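PDB 6HP2: putative polyketide synthase, which probably takes part in the synthesis of the antibiotic polyketide bacillaene, this piece being its O-methyltransferase domain, with S-adenosyl-L-homocysteine bound. Local coordinates for residues P243-A246 / N247-D251; I277-R281 / G282-Y286; P252-E255 / Q256-H260; E318-A321 / E322-S326. All coordinates share one frame; numbering follows the deposited sequence.

Contact 1. Residues P243-A246 / N247-D251; sequences PQIA and NALHD
Two carbonyls share the backbone N-H of Leu-249: the main bond runs from Leu-249 N to Ile-245 O at 2.9 Å, and a weak second one reaches Ala-246 O at 3.3 Å. By His-250, with psi at 110°, the chain is no longer helical. Just before Leu-249, Asn-247 N lies 2.9 Å from Pro-243 O and Ala-248 N 3.1 Å from Gln-244 O, each a regular i to i+4 bond. On the inner face Ile-245 and Leu-249 lie side by side and point the same way, CG2 of the isoleucine meeting CD1 of the leucine at 3.9 Å. Leu-249 continues onto Thr-272 and Ser-276 of helix 263-281, while Ile-245 packs on Leu-279 of that helix. Asn-247 faces the loop that holds Phe-50 and Lys-53. Its CG stands beside its own backbone N (chi1 -69°), which lays the amide back over the preceding turn, with CG 3.2 Å from Pro-243 O. The amide does not bond to that carbonyl; OD1 accepts from Lys-53 and ND2 donates to Phe-50 O, so both ends are held by that loop. Farther on, Asp-251 hydrogen-bonds through its carboxylate to Ser-58 and Ser-60. This is the C-terminal part of helix 242-249, which directly follows strand 233-240 of the mixed sheet in a Rossmann-like class I methyltransferase fold.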
loop_
_atom_site.group_PDB
_atom_site.type_symbol
_atom_site.label_atom_id
_atom_site.label_comp_id
_atom_site.label_asym_id
_atom_site.label_seq_id
_atom_site.Cartn_x
_atom_site.Cartn_y
_atom_site.Cartn_z
ATOM N N PRO A 243 -9.722 -3.785 11.434
ATOM C CA PRO A 243 -9.911 -3.349 12.823
ATOM C C PRO A 243 -8.743 -2.524 13.357
ATOM O O PRO A 243 -8.963 -1.527 14.041
ATOM C CB PRO A 243 -10.036 -4.667 13.603
ATOM C CG PRO A 243 -10.245 -5.732 12.577
ATOM C CD PRO A 243 -9.558 -5.245 11.342
ATOM N N GLN A 244 -7.519 -2.943 13.057
ATOM C CA GLN A 244 -6.340 -2.229 13.529
ATOM C C GLN A 244 -6.252 -0.816 12.951
ATOM O O GLN A 244 -5.878 0.121 13.653
ATOM C CB GLN A 244 -5.069 -3.014 13.224
ATOM C CG GLN A 244 -4.931 -4.299 14.025
ATOM C CD GLN A 244 -5.980 -5.333 13.665
ATOM O OE1 GLN A 244 -6.333 -5.495 12.499
ATOM N NE2 GLN A 244 -6.481 -6.041 14.668
ATOM N N ILE A 245 -6.592 -0.663 11.677
ATOM C CA ILE A 245 -6.559 0.653 11.051
ATOM C C ILE A 245 -7.576 1.543 11.726
ATOM O O ILE A 245 -7.274 2.671 12.110
ATOM C CB ILE A 245 -6.902 0.586 9.566
ATOM C CG1 ILE A 245 -5.877 -0.271 8.853
ATOM C CG2 ILE A 245 -6.935 1.984 8.967
ATOM C CD1 ILE A 245 -4.474 0.285 8.896
ATOM N N ALA A 246 -8.793 1.033 11.866
ATOM C CA ALA A 246 -9.825 1.802 12.554
ATOM C C ALA A 246 -9.379 2.167 13.976
ATOM O O ALA A 246 -9.720 3.243 14.470
ATOM C CB ALA A 246 -11.157 1.005 12.595
ATOM N N ASN A 247 -8.618 1.299 14.652
ATOM C CA ASN A 247 -8.109 1.676 15.978
ATOM C C ASN A 247 -7.214 2.919 15.897
ATOM O O ASN A 247 -7.302 3.820 16.731
ATOM C CB ASN A 247 -7.286 0.576 16.612
ATOM C CG ASN A 247 -8.098 -0.617 17.019
ATOM O OD1 ASN A 247 -9.279 -0.507 17.246
ATOM N ND2 ASN A 247 -7.442 -1.756 17.157
ATOM N N ALA A 248 -6.324 2.959 14.908
ATOM C CA ALA A 248 -5.406 4.080 14.719
ATOM C C ALA A 248 -6.162 5.352 14.345
ATOM O O ALA A 248 -5.729 6.466 14.665
ATOM C CB ALA A 248 -4.411 3.719 13.619
ATOM N N LEU A 249 -7.232 5.213 13.586
ATOM C CA LEU A 249 -7.978 6.368 13.104
ATOM C C LEU A 249 -9.103 6.766 14.032
ATOM O O LEU A 249 -9.833 7.719 13.708
ATOM C CB LEU A 249 -8.550 6.095 11.720
ATOM C CG LEU A 249 -7.505 5.854 10.642
ATOM C CD1 LEU A 249 -8.162 5.685 9.276
ATOM C CD2 LEU A 249 -6.535 7.017 10.591
ATOM N N HIS A 250 -9.229 6.121 15.190
ATOM C CA HIS A 250 -10.233 6.542 16.190
ATOM C C HIS A 250 -9.841 7.920 16.725
ATOM O O HIS A 250 -8.825 8.061 17.412
ATOM C CB HIS A 250 -10.329 5.531 17.328
ATOM C CG HIS A 250 -11.484 5.771 18.244
ATOM N ND1 HIS A 250 -11.340 6.231 19.536
ATOM C CD2 HIS A 250 -12.811 5.617 18.043
ATOM C CE1 HIS A 250 -12.531 6.328 20.098
ATOM N NE2 HIS A 250 -13.438 5.965 19.210
ATOM N N ASP A 251 -10.626 8.928 16.368
ATOM C CA ASP A 251 -10.263 10.330 16.536
ATOM C C ASP A 251 -11.569 11.061 16.795
ATOM O O ASP A 251 -12.070 11.804 15.946
ATOM C CB ASP A 251 -9.562 10.844 15.279
ATOM C CG ASP A 251 -8.613 12.009 15.528
ATOM O OD1 ASP A 251 -8.546 12.560 16.649
ATOM O OD2 ASP A 251 -7.923 12.369 14.543
#

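Contact 2. Residues I277-R281 / G282-Y286; sequences ISLER and GWISY
CG of Arg-281 turns back beside its backbone N (chi1 -57°) and CG of Trp-283 does the same (chi1 -65°), and the two side chains end up running alongside each other in the same direction. The arginine passes over one face of the indole. Its CB sits 3.6 Å from the centroid of the five-membered ring of Trp-283, almost on the ring normal, in a CH-pi contact, and Arg-281 CG then rides over the six-membered ring, 3.8 Å from Trp-283 CZ2. At the edge of the same ring Ser-278 OG comes within 3.7 Å of Trp-283 CE3. The backbone beneath is a Schellman motif closing helix 263-281: Trp-283 N bonds Ser-278 O at 3.0 Å, and Gly-282 N reaches Leu-279 O in a weak bond of 3.2 Å. Gly-282 is the C-prime residue, its phi positive at +93° as that position of the motif requires. The chain turns here from helix into strand 284-293, which sets off nearly at right angles to the helix. Ile-284 fills the corner between the two: its CD1 lies 3.6 Å from Ser-278 CB, and its CG1 meets Leu-279 CD2 at 3.9 Å as the two side chains cross about perpendicularly. The same leucine methyl, CD2, also reaches Tyr-286 CB at 4.1 Å. Farther out, Tyr-286 makes an edge-to-face ring contact with Tyr-201, and its OH hydrogen-bonds to Glu-171.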
loop_
_atom_site.group_PDB
_atom_site.type_symbol
_atom_site.label_atom_id
_atom_site.label_comp_id
_atom_site.label_asym_id
_atom_site.label_seq_id
_atom_site.Cartn_x
_atom_site.Cartn_y
_atom_site.Cartn_z
ATOM N N ILE A 277 -14.644 6.545 8.605
ATOM C CA ILE A 277 -16.069 6.266 8.738
ATOM C C ILE A 277 -16.450 4.965 8.039
ATOM O O ILE A 277 -17.187 4.128 8.596
ATOM C CB ILE A 277 -16.898 7.458 8.212
ATOM C CG1 ILE A 277 -16.594 8.692 9.048
ATOM C CG2 ILE A 277 -18.354 7.131 8.206
ATOM C CD1 ILE A 277 -17.247 9.979 8.493
ATOM N N SER A 278 -16.071 4.823 6.766
ATOM C CA SER A 278 -16.454 3.613 6.032
ATOM C C SER A 278 -15.862 2.352 6.657
ATOM O O SER A 278 -16.517 1.312 6.651
ATOM C CB SER A 278 -16.050 3.707 4.566
ATOM O OG SER A 278 -16.650 4.821 3.993
ATOM N N LEU A 279 -14.610 2.398 7.157
ATOM C CA LEU A 279 -14.046 1.242 7.869
ATOM C C LEU A 279 -14.857 0.917 9.117
ATOM O O LEU A 279 -15.101 -0.252 9.416
ATOM C CB LEU A 279 -12.546 1.452 8.256
ATOM C CG LEU A 279 -11.547 1.461 7.212
ATOM C CD1 LEU A 279 -10.201 2.108 7.672
ATOM C CD2 LEU A 279 -11.305 -0.040 6.763
ATOM N N GLU A 280 -15.266 1.940 9.876
ATOM C CA GLU A 280 -16.027 1.706 11.095
ATOM C C GLU A 280 -17.383 1.084 10.780
ATOM O O GLU A 280 -17.847 0.220 11.522
ATOM C CB GLU A 280 -16.215 3.013 11.873
ATOM C CG GLU A 280 -16.864 2.816 13.244
ATOM C CD GLU A 280 -16.936 4.095 14.062
ATOM O OE1 GLU A 280 -16.512 5.153 13.550
ATOM O OE2 GLU A 280 -17.413 4.041 15.215
ATOM N N ARG A 281 -18.039 1.532 9.697
ATOM C CA ARG A 281 -19.311 0.949 9.287
ATOM C C ARG A 281 -19.150 -0.492 8.811
ATOM O O ARG A 281 -20.118 -1.254 8.771
ATOM C CB ARG A 281 -19.924 1.768 8.174
ATOM C CG ARG A 281 -20.147 3.263 8.497
ATOM C CD ARG A 281 -21.347 3.521 9.315
ATOM N NE ARG A 281 -21.431 4.954 9.608
ATOM C CZ ARG A 281 -22.524 5.576 10.034
ATOM N NH1 ARG A 281 -23.651 4.896 10.213
ATOM N NH2 ARG A 281 -22.485 6.881 10.275
ATOM N N GLY A 282 -17.991 -0.831 8.295
ATOM C CA GLY A 282 -17.705 -2.121 7.673
ATOM C C GLY A 282 -17.919 -2.127 6.174
ATOM O O GLY A 282 -17.830 -3.186 5.547
ATOM N N TRP A 283 -18.103 -0.966 5.577
ATOM C CA TRP A 283 -18.364 -0.883 4.149
ATOM C C TRP A 283 -17.149 -1.233 3.324
ATOM O O TRP A 283 -17.307 -1.677 2.172
ATOM C CB TRP A 283 -18.826 0.516 3.742
ATOM C CG TRP A 283 -20.146 0.869 4.362
ATOM C CD1 TRP A 283 -21.087 0.019 4.855
ATOM C CD2 TRP A 283 -20.615 2.188 4.603
ATOM N NE1 TRP A 283 -22.138 0.743 5.405
ATOM C CE2 TRP A 283 -21.871 2.083 5.233
ATOM C CE3 TRP A 283 -20.078 3.460 4.342
ATOM C CZ2 TRP A 283 -22.634 3.229 5.619
ATOM C CZ3 TRP A 283 -20.839 4.599 4.709
ATOM C CH2 TRP A 283 -22.102 4.462 5.351
ATOM N N ILE A 284 -15.953 -0.948 3.845
ATOM C CA ILE A 284 -14.724 -1.305 3.157
ATOM C C ILE A 284 -13.810 -2.046 4.100
ATOM O O ILE A 284 -13.951 -1.983 5.323
ATOM C CB ILE A 284 -13.989 -0.086 2.587
ATOM C CG1 ILE A 284 -13.640 0.881 3.723
ATOM C CG2 ILE A 284 -14.881 0.580 1.544
ATOM C CD1 ILE A 284 -13.017 2.248 3.222
ATOM N N SER A 285 -12.913 -2.810 3.495
ATOM C CA SER A 285 -11.858 -3.517 4.193
ATOM C C SER A 285 -10.517 -3.050 3.652
ATOM O O SER A 285 -10.307 -2.996 2.426
ATOM C CB SER A 285 -11.979 -5.045 4.027
ATOM O OG SER A 285 -13.159 -5.512 4.617
ATOM N N TYR A 286 -9.562 -2.784 4.555
ATOM C CA TYR A 286 -8.218 -2.363 4.216
ATOM C C TYR A 286 -7.402 -3.633 4.299
ATOM O O TYR A 286 -7.262 -4.195 5.383
ATOM C CB TYR A 286 -7.745 -1.416 5.292
ATOM C CG TYR A 286 -6.372 -0.844 5.116
ATOM C CD1 TYR A 286 -5.236 -1.536 5.494
ATOM C CD2 TYR A 286 -6.222 0.430 4.658
ATOM C CE1 TYR A 286 -3.987 -0.958 5.369
ATOM C CE2 TYR A 286 -5.002 0.998 4.494
ATOM C CZ TYR A 286 -3.893 0.336 4.906
ATOM O OH TYR A 286 -2.674 0.940 4.719
#

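Contact 3. Residues P252-E255 / Q256-H260; sequences PDVE and QYIKH
CB of Lys-259 lies 3.8 Å from Glu-255 O, and CG of the lysine comes closer to that carbonyl oxygen, at 3.3 Å; the chain then bends at every remaining torsion, and NZ curls back to 3.7 Å from the same Glu-255 O. All of this happens on the outside of the short helix 254-258, little more than one turn, which bridges helices 242-249 and 263-281. The lysine folds back toward the carbonyl, and NZ stays 6.5 Å from Glu-255 OE1, so no ion pair forms between them; its side chain also touches Gln-266 of helix 263-281. Two i to i+4 bonds define the turn, the shorter being Tyr-257 N to Asp-253 O at 2.8 Å, and the other joining Ile-258 N to Val-254 O. Asp-253 occupies the N-cap position, yet its carboxylate makes no capping bond. It lies alongside Tyr-257 instead, OD2 at 4.0 Å from CB of the tyrosine, and both serve Arg-61, Asp-253 through a salt bridge and Tyr-257 through a cation-pi contact. On the side turned to the body of the domain, Val-254 and Ile-258 run side by side in the same direction, their CG2 methyls 4.0 Å apart, and Val-254 continues onto Tyr-269 and Val-273. At the far end His-260 reaches back with its ring edge, and its ND1 donates to Gln-256 O at 3.0 Å, with the oxygen lying in the imidazole plane.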
loop_
_atom_site.group_PDB
_atom_site.type_symbol
_atom_site.label_atom_id
_atom_site.label_comp_id
_atom_site.label_asym_id
_atom_site.label_seq_id
_atom_site.Cartn_x
_atom_site.Cartn_y
_atom_site.Cartn_z
ATOM N N PRO A 252 -12.144 10.886 17.986
ATOM C CA PRO A 252 -13.554 11.287 18.173
ATOM C C PRO A 252 -13.834 12.768 17.928
ATOM O O PRO A 252 -14.958 13.116 17.564
ATOM C CB PRO A 252 -13.847 10.880 19.629
ATOM C CG PRO A 252 -12.503 10.746 20.295
ATOM C CD PRO A 252 -11.517 10.381 19.225
ATOM N N ASP A 253 -12.859 13.655 18.091
ATOM C CA ASP A 253 -13.085 15.080 17.876
ATOM C C ASP A 253 -12.616 15.568 16.505
ATOM O O ASP A 253 -12.603 16.781 16.261
ATOM C CB ASP A 253 -12.375 15.897 18.959
ATOM C CG ASP A 253 -10.868 15.747 18.888
ATOM O OD1 ASP A 253 -10.386 14.591 18.785
ATOM O OD2 ASP A 253 -10.168 16.778 18.910
ATOM N N VAL A 254 -12.264 14.660 15.596
ATOM C CA VAL A 254 -11.560 15.055 14.389
ATOM C C VAL A 254 -12.396 16.035 13.576
ATOM O O VAL A 254 -11.881 17.041 13.085
ATOM C CB VAL A 254 -11.142 13.802 13.579
ATOM C CG1 VAL A 254 -12.358 13.057 13.068
ATOM C CG2 VAL A 254 -10.250 14.213 12.440
ATOM N N GLU A 255 -13.701 15.802 13.471
ATOM C CA GLU A 255 -14.517 16.640 12.605
ATOM C C GLU A 255 -14.533 18.077 13.109
ATOM O O GLU A 255 -14.410 19.018 12.317
ATOM C CB GLU A 255 -15.934 16.081 12.518
ATOM C CG GLU A 255 -15.990 14.662 11.978
ATOM C CD GLU A 255 -17.331 14.318 11.365
ATOM O OE1 GLU A 255 -18.351 14.374 12.084
ATOM O OE2 GLU A 255 -17.363 14.004 10.156
ATOM N N GLN A 256 -14.655 18.263 14.429
ATOM C CA GLN A 256 -14.498 19.584 15.025
ATOM C C GLN A 256 -13.088 20.116 14.816
ATOM O O GLN A 256 -12.894 21.284 14.437
ATOM C CB GLN A 256 -14.819 19.523 16.520
ATOM C CG GLN A 256 -16.299 19.529 16.848
ATOM C CD GLN A 256 -16.921 20.901 16.659
ATOM O OE1 GLN A 256 -16.513 21.877 17.293
ATOM N NE2 GLN A 256 -17.911 20.985 15.778
ATOM N N TYR A 257 -12.086 19.273 15.068
ATOM C CA TYR A 257 -10.702 19.723 15.022
ATOM C C TYR A 257 -10.365 20.319 13.662
ATOM O O TYR A 257 -9.850 21.435 13.580
ATOM C CB TYR A 257 -9.750 18.564 15.350
ATOM C CG TYR A 257 -8.280 18.921 15.161
ATOM C CD1 TYR A 257 -7.671 19.836 15.976
ATOM C CD2 TYR A 257 -7.506 18.300 14.172
ATOM C CE1 TYR A 257 -6.337 20.183 15.809
ATOM C CE2 TYR A 257 -6.179 18.610 14.004
ATOM C CZ TYR A 257 -5.596 19.584 14.827
ATOM O OH TYR A 257 -4.267 19.937 14.683
ATOM N N ILE A 258 -10.670 19.600 12.579
ATOM C CA ILE A 258 -10.220 20.051 11.274
ATOM C C ILE A 258 -10.983 21.284 10.805
ATOM O O ILE A 258 -10.498 21.996 9.921
ATOM C CB ILE A 258 -10.305 18.925 10.224
ATOM C CG1 ILE A 258 -11.737 18.498 10.006
ATOM C CG2 ILE A 258 -9.420 17.704 10.651
ATOM C CD1 ILE A 258 -11.905 17.623 8.778
ATOM N N LYS A 259 -12.152 21.575 11.381
ATOM C CA LYS A 259 -12.849 22.820 11.049
ATOM C C LYS A 259 -12.157 24.055 11.613
ATOM O O LYS A 259 -12.564 25.196 11.294
ATOM C CB LYS A 259 -14.287 22.787 11.569
ATOM C CG LYS A 259 -15.193 21.814 10.849
ATOM C CD LYS A 259 -16.616 22.394 10.800
ATOM C CE LYS A 259 -17.665 21.320 11.028
ATOM N NZ LYS A 259 -17.642 20.840 12.436
ATOM N N HIS A 260 -11.188 23.863 12.509
ATOM C CA HIS A 260 -10.361 24.950 13.018
ATOM C C HIS A 260 -8.991 24.995 12.354
ATOM O O HIS A 260 -8.066 25.599 12.900
ATOM C CB HIS A 260 -10.204 24.816 14.526
ATOM C CG HIS A 260 -11.471 25.050 15.281
ATOM N ND1 HIS A 260 -12.425 24.069 15.458
ATOM C CD2 HIS A 260 -11.948 26.161 15.897
ATOM C CE1 HIS A 260 -13.430 24.565 16.164
ATOM N NE2 HIS A 260 -13.165 25.829 16.444
#

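Contact 4. Residues E318-A321 / E322-S326; sequences EALA and EMINS
One methyl of Leu-320 carries the apolar contact: CD1 lies 4.0 Å from CE of Met-323 and 4.0 Å from CD1 of Ile-324. The isoleucine runs alongside the leucine and points the same way, whereas the methionine crosses it at a slant. What brings the thioether over is its shape, straight through chi1 and chi2 and then folded at the sulfur (chi3 81°), which turns CE back toward the leucine. Both Leu-320 and Met-323 go on to pack against helix 70-88, at Val-86 and Gln-85 respectively, and this helix also contributes Arg-84 to the S-adenosyl-L-homocysteine site. Underneath is an uninterrupted stretch of alpha helix 316-326, the last helix of the modelled chain. Its i to i+4 bonds run without a break from Glu-322 to Asn-325; the straightest is Ile-324 N to Leu-320 O at 3.0 Å. On another flank Ala-319 O accepts from Met-323 N at 2.9 Å and from a water, also at 2.9 Å. That water donates in addition to Glu-322 OE2 at 2.7 Å, tying the carboxylate to the backbone one turn earlier. Farther along this flank Arg-314 forms a salt bridge with Glu-318 and a long, weak ion pair with Glu-322, which has a similarly weak one with Lys-90. At the C-terminal end Ser-326 OG donates to Met-323 O at 2.8 Å and accepts from Tyr-328 N beyond the helix.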
loop_
_atom_site.group_PDB
_atom_site.type_symbol
_atom_site.label_atom_id
_atom_site.label_comp_id
_atom_site.label_asym_id
_atom_site.label_seq_id
_atom_site.Cartn_x
_atom_site.Cartn_y
_atom_site.Cartn_z
ATOM N N GLU A 318 -2.747 -12.159 13.438
ATOM C CA GLU A 318 -2.274 -13.531 13.244
ATOM C C GLU A 318 -1.075 -13.538 12.321
ATOM O O GLU A 318 -0.087 -14.226 12.596
ATOM C CB GLU A 318 -3.385 -14.429 12.687
ATOM C CG GLU A 318 -2.938 -15.849 12.346
ATOM C CD GLU A 318 -3.987 -16.633 11.544
ATOM O OE1 GLU A 318 -5.204 -16.479 11.817
ATOM O OE2 GLU A 318 -3.591 -17.387 10.633
ATOM N N ALA A 319 -1.149 -12.776 11.219
ATOM C CA ALA A 319 -0.015 -12.640 10.306
ATOM C C ALA A 319 1.184 -11.962 10.969
ATOM O O ALA A 319 2.345 -12.337 10.713
ATOM C CB ALA A 319 -0.446 -11.856 9.072
ATOM N N LEU A 320 0.932 -10.912 11.753
ATOM C CA LEU A 320 2.005 -10.240 12.477
ATOM C C LEU A 320 2.684 -11.196 13.447
ATOM O O LEU A 320 3.915 -11.266 13.514
ATOM C CB LEU A 320 1.440 -9.041 13.240
ATOM C CG LEU A 320 2.334 -8.253 14.158
ATOM C CD1 LEU A 320 3.544 -7.623 13.408
ATOM C CD2 LEU A 320 1.485 -7.160 14.870
ATOM N N ALA A 321 1.888 -11.950 14.209
ATOM C CA ALA A 321 2.463 -12.886 15.172
ATOM C C ALA A 321 3.229 -14.010 14.467
ATOM O O ALA A 321 4.258 -14.495 14.968
ATOM C CB ALA A 321 1.344 -13.430 16.056
ATOM N N GLU A 322 2.736 -14.442 13.313
ATOM C CA GLU A 322 3.455 -15.447 12.526
ATOM C C GLU A 322 4.794 -14.890 12.063
ATOM O O GLU A 322 5.822 -15.544 12.137
ATOM C CB GLU A 322 2.620 -15.881 11.316
ATOM C CG GLU A 322 3.276 -16.955 10.431
ATOM C CD GLU A 322 2.561 -17.155 9.108
ATOM O OE1 GLU A 322 2.243 -18.306 8.778
ATOM O OE2 GLU A 322 2.335 -16.178 8.373
ATOM N N MET A 323 4.805 -13.672 11.545
ATOM C CA MET A 323 6.075 -13.039 11.176
ATOM C C MET A 323 7.063 -12.977 12.328
ATOM O O MET A 323 8.224 -13.378 12.187
ATOM C CB MET A 323 5.803 -11.625 10.618
ATOM C CG MET A 323 7.043 -10.956 10.181
ATOM S SD MET A 323 6.793 -9.253 9.638
ATOM C CE MET A 323 6.784 -8.569 11.279
ATOM N N ILE A 324 6.644 -12.446 13.464
ATOM C CA ILE A 324 7.544 -12.350 14.613
ATOM C C ILE A 324 8.043 -13.727 15.030
ATOM O O ILE A 324 9.230 -13.917 15.324
ATOM C CB ILE A 324 6.838 -11.622 15.772
ATOM C CG1 ILE A 324 6.560 -10.160 15.369
ATOM C CG2 ILE A 324 7.644 -11.713 17.047
ATOM C CD1 ILE A 324 5.654 -9.438 16.344
ATOM N N ASN A 325 7.156 -14.702 15.059
ATOM C CA ASN A 325 7.558 -16.052 15.437
ATOM C C ASN A 325 8.531 -16.677 14.433
ATOM O O ASN A 325 9.381 -17.460 14.831
ATOM C CB ASN A 325 6.316 -16.941 15.564
ATOM C CG ASN A 325 6.651 -18.351 16.013
ATOM O OD1 ASN A 325 6.426 -19.326 15.293
ATOM N ND2 ASN A 325 7.209 -18.462 17.212
ATOM N N SER A 326 8.429 -16.352 13.143
ATOM C CA SER A 326 9.398 -16.892 12.181
ATOM C C SER A 326 10.764 -16.259 12.375
ATOM O O SER A 326 11.783 -16.845 12.005
ATOM C CB SER A 326 8.947 -16.632 10.741
ATOM O OG SER A 326 9.179 -15.251 10.393
HETATM O O HOH W 1 3.232 -13.629 8.232
#

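Overall arrangement
Contacts 1 and 2 touch directly and have centres 10 Å apart: Ile-245 CG2 meets Leu-279 CD1 at 3.5 Å, and Ile-245 CG1 meets Tyr-286 CD1 at 3.6 Å. Both lie close to the bound S-adenosyl-L-homocysteine, the side chain of Tyr-286 about 8 Å from it and that of Ile-245 about 12 Å. Contact 3 continues contact 1 along the chain, its centre 16 Å from that of contact 1, at the surface and away from the ligand site. Contact 4 stands apart, about 7 Å from contact 1 at the nearest atoms, yet its Met-323 side chain is about 9 Å from that of ligand-binding Arg-84; the side chains of Ile-245 and Tyr-286 lie about 10 and 7 Å from it.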